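Local coordinates for glycoside transferase (Listeria monocytogenes, PDB 6R2M), which is the glycoside hydrolase PssZ, an extracellular monomer that probably cleaves glycosidic bonds of the listerial exopolysaccharide, at residues R105-L110 with D127-N132; F190-Q195 with M213-A218; E286-M291 with E308-K313. All coordinates share one frame; numbering follows the deposited sequence.

Contact 1. Residues R105-L110 with D127-N132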
# COMPACT_ATOMS: atom_id res chain seq x y z
N ARG A 105 4.07 -4.78 2.87
CA ARG A 105 3.09 -4.20 3.79
C ARG A 105 2.87 -5.12 4.99
O ARG A 105 2.84 -4.66 6.13
CB ARG A 105 1.78 -3.94 3.07
CG ARG A 105 0.77 -3.25 3.97
CD ARG A 105 -0.57 -3.08 3.27
NE ARG A 105 -0.45 -2.28 2.05
CZ ARG A 105 -0.48 -2.78 0.82
NH1 ARG A 105 -0.60 -4.09 0.61
NH2 ARG A 105 -0.38 -1.95 -0.21
N ILE A 106 2.72 -6.42 4.75
CA ILE A 106 2.42 -7.35 5.83
C ILE A 106 3.61 -7.47 6.78
O ILE A 106 3.45 -7.45 8.00
CB ILE A 106 2.02 -8.72 5.24
CG1 ILE A 106 0.58 -8.62 4.71
CG2 ILE A 106 2.11 -9.83 6.28
CD1 ILE A 106 0.17 -9.73 3.74
N THR A 107 4.83 -7.61 6.22
CA THR A 107 5.99 -7.75 7.09
C THR A 107 6.25 -6.47 7.87
O THR A 107 6.60 -6.53 9.05
CB THR A 107 7.24 -8.15 6.30
OG1 THR A 107 7.51 -7.19 5.26
CG2 THR A 107 7.04 -9.52 5.69
N GLU A 108 6.02 -5.30 7.25
CA GLU A 108 6.13 -4.05 8.00
C GLU A 108 5.15 -4.02 9.16
O GLU A 108 5.50 -3.63 10.27
CB GLU A 108 5.90 -2.85 7.08
CG GLU A 108 7.15 -2.44 6.33
CD GLU A 108 8.24 -1.96 7.28
OE1 GLU A 108 8.04 -0.91 7.94
OE2 GLU A 108 9.28 -2.63 7.39
N ALA A 109 3.92 -4.47 8.93
CA ALA A 109 2.92 -4.48 9.99
C ALA A 109 3.34 -5.42 11.12
O ALA A 109 3.19 -5.09 12.30
CB ALA A 109 1.56 -4.86 9.41
N LEU A 110 3.90 -6.58 10.76
CA LEU A 110 4.37 -7.52 11.76
C LEU A 110 5.51 -6.96 12.59
O LEU A 110 5.55 -7.17 13.81
CB LEU A 110 4.79 -8.82 11.09
CG LEU A 110 3.63 -9.72 10.61
CD1 LEU A 110 4.20 -10.76 9.68
CD2 LEU A 110 2.91 -10.39 11.77
N ASP A 127 10.77 -11.68 9.58
CA ASP A 127 12.12 -11.98 9.10
C ASP A 127 12.08 -13.10 8.07
O ASP A 127 12.73 -13.02 7.02
CB ASP A 127 13.04 -12.43 10.26
CG ASP A 127 13.51 -11.29 11.17
OD1 ASP A 127 13.36 -10.10 10.86
OD2 ASP A 127 14.09 -11.63 12.24
N LYS A 128 11.33 -14.15 8.38
CA LYS A 128 11.32 -15.35 7.54
C LYS A 128 10.64 -15.06 6.22
O LYS A 128 11.15 -15.42 5.15
CB LYS A 128 10.60 -16.51 8.26
CG LYS A 128 11.18 -16.91 9.60
CD LYS A 128 12.62 -16.49 9.76
CE LYS A 128 13.06 -16.56 11.20
NZ LYS A 128 12.99 -15.32 11.91
N ILE A 129 9.49 -14.39 6.27
CA ILE A 129 8.77 -14.07 5.04
C ILE A 129 9.58 -13.12 4.18
O ILE A 129 9.75 -13.33 2.97
CB ILE A 129 7.38 -13.48 5.37
CG1 ILE A 129 6.49 -14.54 5.99
CG2 ILE A 129 6.71 -12.93 4.11
CD1 ILE A 129 5.25 -13.96 6.65
N LEU A 130 10.10 -12.05 4.79
CA LEU A 130 10.74 -11.00 3.99
C LEU A 130 12.06 -11.48 3.39
O LEU A 130 12.40 -11.11 2.26
CB LEU A 130 10.93 -9.74 4.84
CG LEU A 130 11.42 -8.47 4.15
CD1 LEU A 130 10.54 -8.14 2.98
CD2 LEU A 130 11.46 -7.33 5.15
N ALA A 131 12.81 -12.30 4.13
CA ALA A 131 14.02 -12.87 3.56
C ALA A 131 13.68 -13.72 2.34
O ALA A 131 14.38 -13.67 1.32
CB ALA A 131 14.76 -13.69 4.62
N ASN A 132 12.59 -14.47 2.42
CA ASN A 132 12.15 -15.27 1.28
C ASN A 132 11.73 -14.39 0.11
O ASN A 132 12.03 -14.71 -1.05
CB ASN A 132 11.01 -16.19 1.73
CG ASN A 132 10.69 -17.24 0.73
OD1 ASN A 132 11.49 -18.14 0.48
ND2 ASN A 132 9.49 -17.15 0.15
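This is a buried, apolar helix-to-helix contact: T107, on helix 100-116, packs against I129 and L130 on helix 120-136, the next helix of the chain. Only a short turn separates the two, so the pair forms a helical hairpin. The backbones come near at this point, with the CA atoms of T107 and L130 6.5 Å apart, which a small threonine side chain at the interface allows. The methyl of T107 touches both partners, its hydroxyl L130 alone. CG2 meets I129 CG2 at 3.8 Å and also lies 4.0 Å from L130 CB, at the junction of the two. OG1 lies against the forked end of L130, 3.9 Å from CD1 and 4.0 Å from CD2. With chi1 at 57°, OG1 is set between its own backbone N and carbonyl carbon, facing back into its helix, where it hydrogen-bonds to the carbonyls of D103 and F104. Further along the hairpin, L110 rests on Y122, M125 and A126, and I129 also reaches I87 in a loop. The polar atom of T107 is thus satisfied within its own helix, which implies that van der Waals packing of aliphatic groups joins the segments, with the hydroxyl resting beside them.

Contact 2. Residues F190-Q195 with M213-A218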
# COMPACT_ATOMS: atom_id res chain seq x y z
N PHE A 190 5.49 9.71 -13.83
CA PHE A 190 6.54 8.70 -13.76
C PHE A 190 6.27 7.59 -14.78
O PHE A 190 5.12 7.17 -14.95
CB PHE A 190 6.59 8.07 -12.38
CG PHE A 190 7.06 8.98 -11.30
CD1 PHE A 190 8.41 9.14 -11.05
CD2 PHE A 190 6.14 9.64 -10.48
CE1 PHE A 190 8.84 9.96 -10.02
CE2 PHE A 190 6.58 10.47 -9.45
CZ PHE A 190 7.92 10.63 -9.22
N THR A 191 7.34 7.11 -15.41
CA THR A 191 7.29 5.81 -16.08
C THR A 191 7.15 4.73 -15.02
O THR A 191 8.03 4.59 -14.16
CB THR A 191 8.57 5.57 -16.87
OG1 THR A 191 9.69 5.85 -16.03
CG2 THR A 191 8.63 6.43 -18.11
N GLU A 192 6.08 3.96 -15.08
CA GLU A 192 5.76 3.08 -13.96
C GLU A 192 6.53 1.77 -13.98
O GLU A 192 6.61 1.10 -12.94
CB GLU A 192 4.27 2.75 -13.94
CG GLU A 192 3.38 3.97 -13.80
CD GLU A 192 2.85 4.49 -15.12
OE1 GLU A 192 3.51 4.28 -16.17
OE2 GLU A 192 1.75 5.10 -15.13
N VAL A 193 7.07 1.36 -15.13
CA VAL A 193 7.55 -0.00 -15.31
C VAL A 193 9.04 0.01 -15.61
O VAL A 193 9.51 0.74 -16.49
CB VAL A 193 6.79 -0.73 -16.43
CG1 VAL A 193 7.30 -2.15 -16.57
CG2 VAL A 193 5.30 -0.75 -16.14
N PHE A 194 9.78 -0.84 -14.90
CA PHE A 194 11.21 -1.04 -15.13
C PHE A 194 11.37 -2.46 -15.66
O PHE A 194 10.93 -3.42 -15.01
CB PHE A 194 11.98 -0.80 -13.83
CG PHE A 194 13.47 -0.96 -13.94
CD1 PHE A 194 14.25 0.07 -14.44
CD2 PHE A 194 14.08 -2.13 -13.52
CE1 PHE A 194 15.63 -0.08 -14.54
CE2 PHE A 194 15.46 -2.28 -13.61
CZ PHE A 194 16.23 -1.25 -14.12
N GLN A 195 11.90 -2.59 -16.87
CA GLN A 195 12.02 -3.90 -17.50
C GLN A 195 13.24 -3.87 -18.41
O GLN A 195 13.41 -2.91 -19.17
CB GLN A 195 10.77 -4.28 -18.29
CG GLN A 195 10.87 -5.63 -19.01
CD GLN A 195 9.59 -6.03 -19.71
OE1 GLN A 195 8.71 -5.20 -19.93
NE2 GLN A 195 9.47 -7.31 -20.07
N MET A 213 1.12 8.23 -7.14
CA MET A 213 1.42 8.72 -5.80
C MET A 213 2.34 7.76 -5.06
O MET A 213 3.23 8.19 -4.33
CB MET A 213 0.13 8.93 -4.99
CG MET A 213 -0.70 10.15 -5.38
SD MET A 213 0.23 11.69 -5.49
CE MET A 213 1.07 11.71 -3.90
N LEU A 214 2.14 6.46 -5.25
CA LEU A 214 3.01 5.51 -4.57
C LEU A 214 4.45 5.63 -5.07
O LEU A 214 5.40 5.55 -4.28
CB LEU A 214 2.49 4.08 -4.75
CG LEU A 214 1.20 3.81 -3.95
CD1 LEU A 214 0.58 2.50 -4.39
CD2 LEU A 214 1.51 3.80 -2.45
N ILE A 215 4.64 5.85 -6.37
CA ILE A 215 5.99 6.05 -6.90
C ILE A 215 6.59 7.32 -6.34
O ILE A 215 7.77 7.36 -5.95
CB ILE A 215 5.97 6.09 -8.44
CG1 ILE A 215 5.43 4.78 -8.99
CG2 ILE A 215 7.39 6.40 -9.00
CD1 ILE A 215 5.05 4.86 -10.45
N ALA A 216 5.80 8.39 -6.28
CA ALA A 216 6.32 9.66 -5.78
C ALA A 216 6.77 9.53 -4.33
O ALA A 216 7.78 10.12 -3.94
CB ALA A 216 5.26 10.75 -5.88
N MET A 217 6.01 8.78 -3.52
CA MET A 217 6.41 8.60 -2.13
C MET A 217 7.67 7.75 -2.02
O MET A 217 8.56 8.05 -1.21
CB MET A 217 5.26 8.01 -1.33
CG MET A 217 4.31 9.12 -0.93
SD MET A 217 3.02 8.62 0.20
CE MET A 217 2.18 7.57 -0.89
N ALA A 218 7.79 6.69 -2.82
CA ALA A 218 9.01 5.90 -2.82
C ALA A 218 10.19 6.73 -3.30
O ALA A 218 11.31 6.59 -2.79
CB ALA A 218 8.84 4.66 -3.70
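The backbones of 190-195 and 213-218 approach at one end of the former, where the CA atoms of F190 and I215 lie 7.4 Å apart; the chain then turns away from the helix into strand 193-195. F190 and I215 carry the contact. The methyl CG2 of I215 sits over one face of the F190 ring, 3.6 Å from its centroid and 19° off the ring normal, a CH-pi contact. Its position is displaced toward the rim, and its closest ring atom is F190 CG at 3.5 Å. With chi1 of I215 at -60°, CG2 is anti to the backbone N, while CG1 is beside that N and carries CD1 toward E192. Further round the ring, F190 CE2 comes obliquely to A216, 3.8 Å from both its CA and its CB. At E192 it is the aliphatic part that touches: CG lies 3.8 Å from I215 CD1, the two side chains crossing at about a right angle. A bend at chi2 (97°) turns the carboxylate off this apolar patch, and OE1 accepts a hydrogen bond from the backbone N of A202, while Q212, one residue ahead of the helical segment, accepts from F190 N through its own OE1. E192 and V193 together face Q200 in a classic beta bulge, placing the contact where strand 193-195, the middle strand of a small antiparallel sheet, begins. The F190 ring also meets that of F230 on helix 228-241, which A216 touches too, and I215 reaches I181 of helix 179-183.

Contact 3. Residues E286-M291 with E308-K313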
# COMPACT_ATOMS: atom_id res chain seq x y z
N GLU A 286 -8.81 17.76 3.78
CA GLU A 286 -10.22 18.11 3.65
C GLU A 286 -10.85 17.42 2.44
O GLU A 286 -12.03 17.04 2.50
CB GLU A 286 -10.38 19.63 3.54
CG GLU A 286 -9.94 20.38 4.78
CD GLU A 286 -10.33 21.85 4.73
OE1 GLU A 286 -11.30 22.18 4.02
OE2 GLU A 286 -9.65 22.67 5.39
N LEU A 287 -10.09 17.24 1.36
CA LEU A 287 -10.61 16.51 0.21
C LEU A 287 -10.83 15.04 0.54
O LEU A 287 -11.79 14.43 0.07
CB LEU A 287 -9.66 16.68 -0.98
CG LEU A 287 -9.76 18.06 -1.66
CD1 LEU A 287 -8.56 18.35 -2.56
CD2 LEU A 287 -11.05 18.14 -2.48
N LEU A 288 -9.95 14.47 1.36
CA LEU A 288 -10.11 13.08 1.77
C LEU A 288 -11.35 12.91 2.65
O LEU A 288 -12.10 11.94 2.51
CB LEU A 288 -8.84 12.62 2.51
CG LEU A 288 -8.86 11.24 3.15
CD1 LEU A 288 -9.05 10.23 2.04
CD2 LEU A 288 -7.59 10.95 3.96
N GLU A 289 -11.59 13.86 3.56
CA GLU A 289 -12.78 13.81 4.39
C GLU A 289 -14.05 13.95 3.55
O GLU A 289 -15.08 13.34 3.88
CB GLU A 289 -12.70 14.89 5.47
CG GLU A 289 -11.61 14.57 6.50
CD GLU A 289 -11.19 15.76 7.35
OE1 GLU A 289 -11.34 16.92 6.90
OE2 GLU A 289 -10.68 15.52 8.46
N LYS A 290 -13.99 14.70 2.45
CA LYS A 290 -15.15 14.90 1.60
C LYS A 290 -15.56 13.61 0.89
O LYS A 290 -16.75 13.35 0.69
CB LYS A 290 -14.85 16.02 0.59
CG LYS A 290 -15.84 16.14 -0.53
CD LYS A 290 -15.42 17.10 -1.65
CE LYS A 290 -14.20 16.60 -2.38
NZ LYS A 290 -13.95 17.16 -3.75
N MET A 291 -14.59 12.79 0.50
CA MET A 291 -14.91 11.55 -0.19
C MET A 291 -15.78 10.65 0.68
O MET A 291 -15.57 10.55 1.89
CB MET A 291 -13.63 10.81 -0.58
CG MET A 291 -12.68 11.67 -1.41
SD MET A 291 -13.29 12.12 -3.05
CE MET A 291 -14.25 13.55 -2.78
N GLU A 308 -9.28 5.41 6.50
CA GLU A 308 -9.25 5.25 7.96
C GLU A 308 -7.83 5.33 8.49
O GLU A 308 -7.59 5.97 9.52
CB GLU A 308 -9.90 3.94 8.37
CG GLU A 308 -11.39 3.86 8.04
CD GLU A 308 -12.20 5.00 8.64
OE1 GLU A 308 -11.86 5.46 9.75
OE2 GLU A 308 -13.18 5.41 8.00
N ILE A 309 -6.87 4.67 7.82
CA ILE A 309 -5.49 4.72 8.30
C ILE A 309 -4.96 6.15 8.27
O ILE A 309 -4.35 6.62 9.24
CB ILE A 309 -4.59 3.81 7.45
CG1 ILE A 309 -4.98 2.34 7.64
CG2 ILE A 309 -3.10 4.05 7.80
CD1 ILE A 309 -4.31 1.43 6.65
N THR A 310 -5.17 6.85 7.16
CA THR A 310 -4.57 8.18 7.00
C THR A 310 -5.17 9.18 7.98
O THR A 310 -4.47 10.05 8.51
CB THR A 310 -4.71 8.65 5.55
OG1 THR A 310 -3.92 7.81 4.70
CG2 THR A 310 -4.25 10.09 5.39
N LEU A 311 -6.47 9.08 8.25
CA LEU A 311 -7.07 10.01 9.20
C LEU A 311 -6.68 9.69 10.64
O LEU A 311 -6.83 10.55 11.52
CB LEU A 311 -8.58 10.03 9.03
CG LEU A 311 -9.05 10.71 7.74
CD1 LEU A 311 -10.56 10.73 7.68
CD2 LEU A 311 -8.48 12.12 7.63
N LYS A 312 -6.18 8.48 10.91
CA LYS A 312 -5.71 8.16 12.25
C LYS A 312 -4.22 8.42 12.43
O LYS A 312 -3.78 8.64 13.57
CB LYS A 312 -6.00 6.69 12.58
CG LYS A 312 -7.44 6.45 12.95
CD LYS A 312 -7.60 5.90 14.36
CE LYS A 312 -9.07 5.68 14.67
NZ LYS A 312 -9.83 5.27 13.45
N LYS A 313 -3.43 8.39 11.36
CA LYS A 313 -2.00 8.58 11.50
C LYS A 313 -1.69 10.01 11.92
O LYS A 313 -2.47 10.94 11.69
CB LYS A 313 -1.27 8.25 10.20
CG LYS A 313 -1.33 6.79 9.78
CD LYS A 313 -0.56 5.89 10.74
CE LYS A 313 0.93 5.94 10.48
NZ LYS A 313 1.26 5.57 9.08
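L288 and T310 meet on the buried side of this contact, where the methyl CD2 of L288 comes within 3.7 Å of T310 CG2. The leucine's CG is anti to its backbone N (chi1 174°), which sends the side chain toward helix 301-312. T310 presents its methyl to L288 and keeps its hydroxyl for polar partners: OG1 hydrogen-bonds with the carbonyl of N306 and with NE2 of Q270 on helix 262-274, which closes this side, L288 touching its T262 and T310 its A266. The segments belong to the last two helices of the chain, 278-290 and 301-312; the axes of 286-290 and 308-312 approach to 11.1 Å, with directions 140° apart, roughly antiparallel but well splayed. Such successive antiparallel helices are consistent with the (alpha/alpha)6 barrel of family 8 glycoside hydrolases, and I309 touches E58 and Y59 of helix 50-62, so the last helix packs back on an early one. Toward solvent the packing is sparser. L311 and L288 slide past each other in opposite directions, meeting at their CD2 atoms, 4.0 Å apart. E289, exposed, uses its extended chain to cross L311 obliquely: its CG is 4.1 Å from L311 CD2, and its OE2 is equally far from the same methyl. That carboxylate oxygen is held by a salt bridge to K285 NZ within its own helix, and the carbonyls of E289 and M291 take hydrogen bonds from NZ of K307, just before the second segment.

Overall arrangement
Contacts 1 and 2 are buried, whereas contact 3 is only partly so, passing from a leucine-threonine core to an exposed glutamate. Contacts 1 and 3 each join helices consecutive in the chain and lie on opposite sides of its centre, about 27 Å apart between centres; contact 2 instead sets a loop leading into a strand against a helix, and alone involves an aromatic face. None of the three shares a helix with another, but helix 50-62 touches the segments of both contact 1 and contact 3, and helix 262-274 touches the segments of contacts 2 and 3. Across all three the touching groups are mainly aliphatic, with polar ends bonded to residues outside the segments.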